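Local coordinates for homospermidine synthase (Legionella pneumophila subsp. pneumophila str. Philadelphia 1, PDB 2PH5), which probably makes homospermidine, and binds NAD in a Rossmann-type nucleotide-binding domain, at residues A[186-198]-A[302-314]. Numbering follows the deposited sequence.
Sequences KNAAEWANLAMTL and FLTLKNGSELLYR
Leu305 O is gripped twice, by Leu312 N at 2.7 Å and by Tyr313 N at 3.2 Å, both coming from the same face of its carbonyl plane. This is a classic beta bulge in the hairpin at the edge of the mixed sheet, in what is probably the saccharopine dehydrogenase-like C-terminal domain, and helix 188-197 packs against it. Two of the bulge residues, Leu305 and Tyr313, turn their side chains to the helix and carry much of its packing. Leu305 sets CD1 against Ala192 CB and CD2 against Met196 SE, the latter 3.8 Å away. Tyr313, with CG anti to its own N (chi1 167°), lies along the last turns of the helix; its OH hydrogen-bonds Ile200 O just beyond, which should fix the ring's direction. No hydrogen bond crosses between the segments; the contacts are van der Waals, mostly between apolar groups. Ala192 brings its CB against the backbone, 3.4 Å from Leu303 C. Nearer the helix start, Phe302 runs beside Trp191, rings oblique at 34°, with CZ 3.4 Å from Trp191 CD1; Lys168 of helix 158-176 touches both. At the other end, selenomethionine Met196 sets its CB over one Tyr313 face, a CH-pi contact 3.5 Å from the ring centroid.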
ATOM      1  N   LYS A 186      28.080   2.314  32.723  1.00 52.92           N
ATOM      2  CA  LYS A 186      27.187   1.536  33.574  1.00 53.44           C
ATOM      3  C   LYS A 186      25.805   2.154  33.717  1.00 52.28           C
ATOM      4  O   LYS A 186      24.826   1.656  33.164  1.00 54.82           O
ATOM      5  CB  LYS A 186      27.792   1.344  34.967  1.00 54.00           C
ATOM      6  CG  LYS A 186      29.179   0.727  34.973  1.00 55.05           C
ATOM      7  CD  LYS A 186      30.260   1.794  34.913  1.00 55.87           C
ATOM      8  CE  LYS A 186      30.248   2.654  36.166  1.00 56.39           C
ATOM      9  NZ  LYS A 186      30.483   1.844  37.400  1.00 56.52           N
ATOM     10  N   ASN A 187      25.722   3.238  34.468  1.00 49.42           N
ATOM     11  CA  ASN A 187      24.449   3.898  34.686  1.00 47.28           C
ATOM     12  C   ASN A 187      23.924   4.537  33.404  1.00 45.90           C
ATOM     13  O   ASN A 187      24.644   4.658  32.406  1.00 45.78           O
ATOM     14  CB  ASN A 187      24.623   4.963  35.755  1.00 46.82           C
ATOM     15  CG  ASN A 187      25.686   5.955  35.387  1.00 47.02           C
ATOM     16  OD1 ASN A 187      25.512   6.744  34.464  1.00 47.50           O
ATOM     17  ND2 ASN A 187      26.809   5.908  36.089  1.00 48.76           N
ATOM     18  N   ALA A 188      22.662   4.955  33.445  1.00 43.59           N
ATOM     19  CA  ALA A 188      22.010   5.593  32.304  1.00 40.62           C
ATOM     20  C   ALA A 188      22.717   6.885  31.902  1.00 39.42           C
ATOM     21  O   ALA A 188      22.942   7.133  30.717  1.00 39.17           O
ATOM     22  CB  ALA A 188      20.553   5.881  32.642  1.00 38.79           C
ATOM     23  N   ALA A 189      23.067   7.700  32.895  1.00 39.38           N
ATOM     24  CA  ALA A 189      23.746   8.975  32.659  1.00 38.81           C
ATOM     25  C   ALA A 189      24.979   8.808  31.771  1.00 38.10           C
ATOM     26  O   ALA A 189      25.204   9.603  30.860  1.00 37.78           O
ATOM     27  CB  ALA A 189      24.137   9.613  33.993  1.00 37.21           C
ATOM     28  N   GLU A 190      25.776   7.777  32.039  1.00 38.57           N
ATOM     29  CA  GLU A 190      26.973   7.520  31.250  1.00 39.13           C
ATOM     30  C   GLU A 190      26.616   7.140  29.817  1.00 38.10           C
ATOM     31  O   GLU A 190      27.310   7.528  28.878  1.00 40.76           O
ATOM     32  CB  GLU A 190      27.816   6.408  31.882  1.00 41.35           C
ATOM     33  CG  GLU A 190      28.367   6.743  33.259  1.00 44.56           C
ATOM     34  CD  GLU A 190      29.441   5.768  33.716  1.00 48.11           C
ATOM     35  OE1 GLU A 190      29.182   4.544  33.730  1.00 50.28           O
ATOM     36  OE2 GLU A 190      30.546   6.230  34.066  1.00 50.21           O
ATOM     37  N   TRP A 191      25.537   6.380  29.646  1.00 34.30           N
ATOM     38  CA  TRP A 191      25.111   5.979  28.311  1.00 29.81           C
ATOM     39  C   TRP A 191      24.621   7.203  27.556  1.00 29.23           C
ATOM     40  O   TRP A 191      24.920   7.383  26.376  1.00 28.68           O
ATOM     41  CB  TRP A 191      23.993   4.936  28.384  1.00 27.41           C
ATOM     42  CG  TRP A 191      24.485   3.539  28.582  1.00 23.87           C
ATOM     43  CD1 TRP A 191      24.270   2.739  29.665  1.00 23.90           C
ATOM     44  CD2 TRP A 191      25.281   2.772  27.668  1.00 21.79           C
ATOM     45  NE1 TRP A 191      24.883   1.521  29.482  1.00 25.01           N
ATOM     46  CE2 TRP A 191      25.510   1.518  28.267  1.00 21.55           C
ATOM     47  CE3 TRP A 191      25.824   3.027  26.404  1.00 21.43           C
ATOM     48  CZ2 TRP A 191      26.261   0.518  27.641  1.00 23.01           C
ATOM     49  CZ3 TRP A 191      26.572   2.033  25.782  1.00 21.93           C
ATOM     50  CH2 TRP A 191      26.783   0.793  26.403  1.00 21.32           C
ATOM     51  N   ALA A 192      23.864   8.045  28.252  1.00 27.88           N
ATOM     52  CA  ALA A 192      23.340   9.264  27.656  1.00 27.20           C
ATOM     53  C   ALA A 192      24.514  10.149  27.256  1.00 28.12           C
ATOM     54  O   ALA A 192      24.541  10.704  26.160  1.00 26.94           O
ATOM     55  CB  ALA A 192      22.452   9.990  28.655  1.00 24.82           C
ATOM     56  N   ASN A 193      25.490  10.260  28.153  1.00 29.87           N
ATOM     57  CA  ASN A 193      26.671  11.077  27.917  1.00 30.41           C
ATOM     58  C   ASN A 193      27.446  10.620  26.684  1.00 30.65           C
ATOM     59  O   ASN A 193      27.904  11.447  25.897  1.00 30.69           O
ATOM     60  CB  ASN A 193      27.557  11.058  29.161  1.00 31.60           C
ATOM     61  CG  ASN A 193      28.950  11.558  28.887  1.00 33.61           C
ATOM     62  OD1 ASN A 193      29.840  10.777  28.533  1.00 33.96           O
ATOM     63  ND2 ASN A 193      29.154  12.867  29.034  1.00 32.27           N
ATOM     64  N   LEU A 194      27.594   9.306  26.526  1.00 31.23           N
ATOM     65  CA  LEU A 194      28.283   8.742  25.372  1.00 29.86           C
ATOM     66  C   LEU A 194      27.505   9.077  24.108  1.00 32.32           C
ATOM     67  O   LEU A 194      28.092   9.343  23.064  1.00 34.02           O
ATOM     68  CB  LEU A 194      28.406   7.221  25.494  1.00 27.72           C
ATOM     69  CG  LEU A 194      28.868   6.510  24.212  1.00 24.40           C
ATOM     70  CD1 LEU A 194      30.255   6.976  23.843  1.00 22.63           C
ATOM     71  CD2 LEU A 194      28.846   5.009  24.405  1.00 23.45           C
ATOM     72  N   ALA A 195      26.178   9.069  24.200  1.00 34.36           N
ATOM     73  CA  ALA A 195      25.361   9.378  23.030  1.00 35.21           C
ATOM     74  C   ALA A 195      25.577  10.820  22.599  1.00 35.66           C
ATOM     75  O   ALA A 195      25.721  11.109  21.412  1.00 35.56           O
ATOM     76  CB  ALA A 195      23.884   9.133  23.333  1.00 32.36           C
HETATM   77  N   MSE A 196      25.602  11.723  23.569  1.00 36.67           N
HETATM   78  CA  MSE A 196      25.794  13.130  23.275  1.00 38.83           C
HETATM   79  C   MSE A 196      27.206  13.422  22.767  1.00 37.38           C
HETATM   80  O   MSE A 196      27.381  14.143  21.787  1.00 36.00           O
HETATM   81  CB  MSE A 196      25.519  13.963  24.516  1.00 44.27           C
HETATM   82  CG  MSE A 196      25.747  15.443  24.302  1.00 54.26           C
HETATM   83 SE   MSE A 196      25.885  16.376  25.986  1.00 68.52          SE
HETATM   84  CE  MSE A 196      27.781  16.073  26.267  1.00 62.97           C
ATOM     85  N   THR A 197      28.211  12.860  23.431  1.00 35.78           N
ATOM     86  CA  THR A 197      29.592  13.081  23.027  1.00 35.54           C
ATOM     87  C   THR A 197      29.830  12.575  21.604  1.00 34.74           C
ATOM     88  O   THR A 197      30.740  13.043  20.920  1.00 34.80           O
ATOM     89  CB  THR A 197      30.590  12.423  24.039  1.00 35.94           C
ATOM     90  OG1 THR A 197      31.932  12.549  23.556  1.00 36.77           O
ATOM     91  CG2 THR A 197      30.272  10.968  24.251  1.00 37.18           C
ATOM     92  N   LEU A 198      28.997  11.638  21.154  1.00 32.41           N
ATOM     93  CA  LEU A 198      29.104  11.099  19.795  1.00 30.60           C
ATOM     94  C   LEU A 198      28.279  11.863  18.752  1.00 29.32           C
ATOM     95  O   LEU A 198      28.328  11.540  17.567  1.00 29.36           O
ATOM     96  CB  LEU A 198      28.708   9.619  19.774  1.00 31.04           C
ATOM     97  CG  LEU A 198      29.839   8.618  20.021  1.00 31.90           C
ATOM     98  CD1 LEU A 198      30.812   9.154  21.061  1.00 34.44           C
ATOM     99  CD2 LEU A 198      29.244   7.301  20.458  1.00 29.27           C
ATOM    100  N   PHE A 302      16.350   7.302  29.012  1.00 30.14           N
ATOM    101  CA  PHE A 302      17.586   6.570  29.266  1.00 31.55           C
ATOM    102  C   PHE A 302      18.780   7.275  28.624  1.00 31.62           C
ATOM    103  O   PHE A 302      19.906   7.132  29.084  1.00 33.22           O
ATOM    104  CB  PHE A 302      17.474   5.148  28.711  1.00 31.59           C
ATOM    105  CG  PHE A 302      18.654   4.275  29.030  1.00 33.96           C
ATOM    106  CD1 PHE A 302      18.880   3.834  30.335  1.00 34.78           C
ATOM    107  CD2 PHE A 302      19.534   3.878  28.025  1.00 34.17           C
ATOM    108  CE1 PHE A 302      19.966   3.007  30.639  1.00 32.86           C
ATOM    109  CE2 PHE A 302      20.621   3.054  28.317  1.00 34.83           C
ATOM    110  CZ  PHE A 302      20.836   2.618  29.629  1.00 34.30           C
ATOM    111  N   LEU A 303      18.533   8.035  27.562  1.00 30.65           N
ATOM    112  CA  LEU A 303      19.610   8.748  26.878  1.00 31.42           C
ATOM    113  C   LEU A 303      19.496  10.252  27.062  1.00 32.47           C
ATOM    114  O   LEU A 303      20.005  11.028  26.255  1.00 28.52           O
ATOM    115  CB  LEU A 303      19.601   8.421  25.387  1.00 28.37           C
ATOM    116  CG  LEU A 303      19.878   6.953  25.084  1.00 29.87           C
ATOM    117  CD1 LEU A 303      19.626   6.675  23.608  1.00 27.46           C
ATOM    118  CD2 LEU A 303      21.320   6.622  25.479  1.00 28.42           C
ATOM    119  N   THR A 304      18.815  10.650  28.130  1.00 35.36           N
ATOM    120  CA  THR A 304      18.630  12.056  28.447  1.00 39.77           C
ATOM    121  C   THR A 304      19.745  12.517  29.382  1.00 43.43           C
ATOM    122  O   THR A 304      20.292  11.723  30.147  1.00 44.58           O
ATOM    123  CB  THR A 304      17.263  12.296  29.127  1.00 37.74           C
ATOM    124  OG1 THR A 304      16.216  12.080  28.177  1.00 38.18           O
ATOM    125  CG2 THR A 304      17.165  13.717  29.667  1.00 37.53           C
ATOM    126  N   LEU A 305      20.081  13.799  29.313  1.00 47.69           N
ATOM    127  CA  LEU A 305      21.129  14.361  30.152  1.00 52.37           C
ATOM    128  C   LEU A 305      20.701  15.735  30.671  1.00 56.04           C
ATOM    129  O   LEU A 305      20.031  16.503  29.973  1.00 54.88           O
ATOM    130  CB  LEU A 305      22.421  14.488  29.344  1.00 52.42           C
ATOM    131  CG  LEU A 305      23.757  14.282  30.062  1.00 53.01           C
ATOM    132  CD1 LEU A 305      23.811  12.888  30.685  1.00 52.73           C
ATOM    133  CD2 LEU A 305      24.893  14.453  29.057  1.00 52.63           C
ATOM    134  N   LYS A 306      21.094  16.038  31.903  1.00 60.67           N
ATOM    135  CA  LYS A 306      20.760  17.317  32.521  1.00 65.25           C
ATOM    136  C   LYS A 306      21.579  17.539  33.784  1.00 67.17           C
ATOM    137  O   LYS A 306      22.077  16.584  34.383  1.00 67.80           O
ATOM    138  CB  LYS A 306      19.263  17.369  32.842  1.00 66.38           C
ATOM    139  CG  LYS A 306      18.716  16.126  33.520  1.00 68.09           C
ATOM    140  CD  LYS A 306      17.198  16.198  33.637  1.00 70.25           C
ATOM    141  CE  LYS A 306      16.623  14.947  34.286  1.00 71.80           C
ATOM    142  NZ  LYS A 306      15.138  15.020  34.421  1.00 72.11           N
ATOM    143  N   ASN A 307      21.718  18.804  34.174  1.00 69.29           N
ATOM    144  CA  ASN A 307      22.483  19.172  35.367  1.00 71.18           C
ATOM    145  C   ASN A 307      21.671  18.977  36.643  1.00 71.14           C
ATOM    146  O   ASN A 307      22.234  18.892  37.732  1.00 72.45           O
ATOM    147  CB  ASN A 307      22.936  20.635  35.285  1.00 72.21           C
ATOM    148  CG  ASN A 307      21.768  21.615  35.300  1.00 73.36           C
ATOM    149  OD1 ASN A 307      21.963  22.827  35.440  1.00 73.78           O
ATOM    150  ND2 ASN A 307      20.549  21.096  35.150  1.00 72.22           N
ATOM    151  N   GLY A 308      20.351  18.918  36.506  1.00 70.16           N
ATOM    152  CA  GLY A 308      19.507  18.731  37.668  1.00 68.87           C
ATOM    153  C   GLY A 308      18.037  18.788  37.324  1.00 68.14           C
ATOM    154  O   GLY A 308      17.309  17.813  37.512  1.00 68.48           O
ATOM    155  N   SER A 309      17.602  19.937  36.821  1.00 67.15           N
ATOM    156  CA  SER A 309      16.210  20.135  36.443  1.00 67.00           C
ATOM    157  C   SER A 309      16.166  20.821  35.090  1.00 66.04           C
ATOM    158  O   SER A 309      15.109  21.257  34.634  1.00 65.92           O
ATOM    159  CB  SER A 309      15.492  20.992  37.488  1.00 67.88           C
ATOM    160  OG  SER A 309      15.459  20.336  38.746  1.00 69.26           O
ATOM    161  N   GLU A 310      17.327  20.903  34.453  1.00 64.59           N
ATOM    162  CA  GLU A 310      17.453  21.536  33.146  1.00 63.28           C
ATOM    163  C   GLU A 310      18.070  20.556  32.149  1.00 60.63           C
ATOM    164  O   GLU A 310      19.252  20.229  32.248  1.00 60.17           O
ATOM    165  CB  GLU A 310      18.336  22.777  33.266  1.00 65.31           C
ATOM    166  CG  GLU A 310      18.644  23.455  31.950  1.00 68.68           C
ATOM    167  CD  GLU A 310      19.830  24.386  32.059  1.00 71.03           C
ATOM    168  OE1 GLU A 310      20.917  23.910  32.462  1.00 70.57           O
ATOM    169  OE2 GLU A 310      19.676  25.587  31.745  1.00 73.02           O
ATOM    170  N   LEU A 311      17.277  20.091  31.188  1.00 57.31           N
ATOM    171  CA  LEU A 311      17.795  19.145  30.213  1.00 54.16           C
ATOM    172  C   LEU A 311      18.854  19.805  29.355  1.00 51.33           C
ATOM    173  O   LEU A 311      18.714  20.956  28.939  1.00 49.76           O
ATOM    174  CB  LEU A 311      16.684  18.596  29.312  1.00 54.27           C
ATOM    175  CG  LEU A 311      16.201  19.456  28.147  1.00 54.26           C
ATOM    176  CD1 LEU A 311      15.211  18.663  27.309  1.00 53.47           C
ATOM    177  CD2 LEU A 311      15.561  20.728  28.682  1.00 55.87           C
ATOM    178  N   LEU A 312      19.921  19.058  29.101  1.00 48.27           N
ATOM    179  CA  LEU A 312      21.026  19.531  28.288  1.00 44.62           C
ATOM    180  C   LEU A 312      20.999  18.801  26.948  1.00 41.71           C
ATOM    181  O   LEU A 312      21.110  19.421  25.892  1.00 41.81           O
ATOM    182  CB  LEU A 312      22.346  19.248  29.005  1.00 45.01           C
ATOM    183  CG  LEU A 312      22.419  19.733  30.455  1.00 48.14           C
ATOM    184  CD1 LEU A 312      23.733  19.281  31.090  1.00 49.00           C
ATOM    185  CD2 LEU A 312      22.298  21.251  30.494  1.00 48.07           C
ATOM    186  N   TYR A 313      20.832  17.481  27.008  1.00 36.88           N
ATOM    187  CA  TYR A 313      20.810  16.643  25.818  1.00 33.14           C
ATOM    188  C   TYR A 313      19.747  15.552  25.802  1.00 32.93           C
ATOM    189  O   TYR A 313      19.398  14.973  26.836  1.00 31.56           O
ATOM    190  CB  TYR A 313      22.156  15.967  25.632  1.00 29.23           C
ATOM    191  CG  TYR A 313      22.120  14.854  24.616  1.00 25.05           C
ATOM    192  CD1 TYR A 313      22.059  15.133  23.249  1.00 24.44           C
ATOM    193  CD2 TYR A 313      22.184  13.512  25.019  1.00 23.99           C
ATOM    194  CE1 TYR A 313      22.076  14.100  22.306  1.00 22.28           C
ATOM    195  CE2 TYR A 313      22.200  12.475  24.088  1.00 19.55           C
ATOM    196  CZ  TYR A 313      22.153  12.777  22.739  1.00 22.28           C
ATOM    197  OH  TYR A 313      22.246  11.767  21.819  1.00 24.08           O
ATOM    198  N   ARG A 314      19.273  15.250  24.601  1.00 31.30           N
ATOM    199  CA  ARG A 314      18.263  14.234  24.406  1.00 30.75           C
ATOM    200  C   ARG A 314      18.040  14.063  22.915  1.00 29.58           C
ATOM    201  O   ARG A 314      17.752  15.024  22.208  1.00 30.19           O
ATOM    202  CB  ARG A 314      16.965  14.663  25.072  1.00 31.86           C
ATOM    203  CG  ARG A 314      15.820  13.709  24.875  1.00 33.13           C
ATOM    204  CD  ARG A 314      14.500  14.405  25.170  1.00 35.59           C
ATOM    205  NE  ARG A 314      14.287  14.613  26.595  1.00 38.43           N
ATOM    206  CZ  ARG A 314      13.431  15.493  27.099  1.00 38.24           C
ATOM    207  NH1 ARG A 314      12.708  16.256  26.290  1.00 36.98           N
ATOM    208  NH2 ARG A 314      13.294  15.599  28.412  1.00 41.49           N
TER